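Uncharacterized protein (Treponema denticola ATCC 35404, PDB 6R9N) acts as a chemotaxis sensor of iron(II) and oxygen, using a di-iron centre in a metallo-beta-lactamase-like fold to stabilise an iron-peroxy species. Local coordinates at the interface of chains A and B. Sequence-based numbering; all coordinates share one arbitrary frame. Chains: chain A/B, Uncharacterized protein.

The interface of chains A and B. Residues chain A 146, 205; chain B 198, 200, 247-248, 254-255.
The ring of A:Phe146 enters chain B leading with its far end, against the end of helix 185-199, the following residue B:Met200 and both ends of the 3-10 helix 247-254. Its foremost carbon, CZ, comes 3.4 Å from the backbone oxygen O of B:Arg198, at the last turn of helix 185-199, and 3.7 Å from CA of B:Gly247, where the lack of a side chain probably allows this approach. The CE1 side of the ring faces the carbonyl of B:Met200. The guanidinium nitrogen NH1 of B:Arg198 lies off one face, displaced outward past the CE2-CZ margin and 3.6 Å from CE2; the two planes are inclined by 45°, which is a slanting contact and not a parallel stack. CA of B:Gly247 and CG2 of B:Thr248 lie off the opposite face, so the ring sits between them and the arginine. CD2 meets two chain B methyls, CD1 of B:Leu254 and CG2 of B:Thr248, each at 3.9 Å; the leucine side chain runs roughly perpendicular to that of the phenylalanine.

CG2 of B:Thr248 also reaches CB of A:Ile205 at 4.0 Å, so this methyl stands between the two chain A side chains. With OG1 between the backbone N and the carbonyl carbon (chi1 63°), CG2 is left anti to the carbonyl carbon and faces both. In A:Ile205, on helix 203-215, chi1 (-168°) directs CG1 and a bend at chi2 carries CD1 to the ring of the C-terminal B:Phe255, 3.7 Å from CE2 and slightly farther from CZ.

Behind this first shell, the other leucine methyl, CD2 of B:Leu254, sits 3.8 Å above the centre of the B:Arg198 guanidinium, covering one of its faces and probably restricting its movement beside the phenylalanine. B:Leu254 thus links the arginine and the inserted ring. The patch is one part of a two-fold interface and recurs with the chains exchanged; it brings the C-terminal segment of one subunit against the other and may contribute to dimer assembly.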
loop_
_atom_site.group_PDB
_atom_site.type_symbol
_atom_site.label_atom_id
_atom_site.label_comp_id
_atom_site.label_asym_id
_atom_site.label_seq_id
_atom_site.Cartn_x
_atom_site.Cartn_y
_atom_site.Cartn_z
ATOM N N PHE A 146 4.510 9.136 -2.265
ATOM C CA PHE A 146 3.297 9.740 -1.711
ATOM C C PHE A 146 2.259 10.064 -2.781
ATOM O O PHE A 146 1.399 10.940 -2.581
ATOM C CB PHE A 146 3.628 10.989 -0.885
ATOM C CG PHE A 146 4.417 10.679 0.333
ATOM C CD1 PHE A 146 3.817 10.058 1.413
ATOM C CD2 PHE A 146 5.769 10.950 0.385
ATOM C CE1 PHE A 146 4.554 9.738 2.542
ATOM C CE2 PHE A 146 6.514 10.635 1.528
ATOM C CZ PHE A 146 5.905 10.037 2.593
ATOM N N ILE A 205 3.230 17.698 -3.312
ATOM C CA ILE A 205 3.980 16.581 -3.885
ATOM C C ILE A 205 3.663 16.447 -5.369
ATOM O O ILE A 205 4.555 16.210 -6.197
ATOM C CB ILE A 205 3.713 15.272 -3.116
ATOM C CG1 ILE A 205 4.718 14.212 -3.540
ATOM C CG2 ILE A 205 2.296 14.761 -3.346
ATOM C CD1 ILE A 205 6.184 14.630 -3.286
ATOM N N ARG B 198 9.904 8.789 7.581
ATOM C CA ARG B 198 9.877 8.512 6.146
ATOM C C ARG B 198 8.504 8.078 5.619
ATOM O O ARG B 198 8.158 8.395 4.465
ATOM C CB ARG B 198 10.930 7.450 5.814
ATOM C CG ARG B 198 11.025 7.084 4.332
ATOM C CD ARG B 198 11.351 8.280 3.444
ATOM N NE ARG B 198 11.296 7.884 2.045
ATOM C CZ ARG B 198 10.181 7.789 1.323
ATOM N NH1 ARG B 198 8.988 8.098 1.857
ATOM N NH2 ARG B 198 10.259 7.385 0.054
ATOM N N MET B 200 5.182 8.413 7.231
ATOM C CA MET B 200 4.080 9.349 7.447
ATOM C C MET B 200 4.220 10.541 6.514
ATOM O O MET B 200 5.322 11.048 6.309
ATOM C CB MET B 200 4.066 9.829 8.897
ATOM C CG MET B 200 4.270 8.713 9.894
ATOM S SD MET B 200 2.780 7.730 10.075
ATOM C CE MET B 200 3.416 6.055 9.864
ATOM N N GLY B 247 7.990 12.934 5.974
ATOM C CA GLY B 247 7.367 12.706 4.678
ATOM C C GLY B 247 7.680 13.835 3.728
ATOM O O GLY B 247 8.862 14.134 3.508
ATOM N N THR B 248 6.655 14.498 3.184
ATOM C CA THR B 248 6.945 15.573 2.236
ATOM C C THR B 248 7.532 16.807 2.904
ATOM O O THR B 248 7.987 17.709 2.190
ATOM C CB THR B 248 5.698 15.999 1.443
ATOM O OG1 THR B 248 4.708 16.525 2.331
ATOM C CG2 THR B 248 5.121 14.832 0.650
ATOM N N LEU B 254 13.183 13.420 -1.505
ATOM C CA LEU B 254 12.327 12.546 -2.310
ATOM C C LEU B 254 12.543 12.695 -3.811
ATOM O O LEU B 254 11.917 11.968 -4.585
ATOM C CB LEU B 254 10.848 12.806 -1.990
ATOM C CG LEU B 254 10.389 12.748 -0.525
ATOM C CD1 LEU B 254 8.905 13.095 -0.419
ATOM C CD2 LEU B 254 10.650 11.380 0.118
ATOM N N PHE B 255 13.406 13.613 -4.238
ATOM C CA PHE B 255 13.744 13.787 -5.642
ATOM C C PHE B 255 15.242 14.046 -5.763
ATOM O O PHE B 255 15.873 13.588 -6.723
ATOM C CB PHE B 255 12.949 14.946 -6.265
ATOM C CG PHE B 255 11.452 14.733 -6.269
ATOM C CD1 PHE B 255 10.821 14.124 -7.355
ATOM C CD2 PHE B 255 10.674 15.154 -5.200
ATOM C CE1 PHE B 255 9.439 13.927 -7.366
ATOM C CE2 PHE B 255 9.293 14.965 -5.203
ATOM C CZ PHE B 255 8.675 14.346 -6.293
#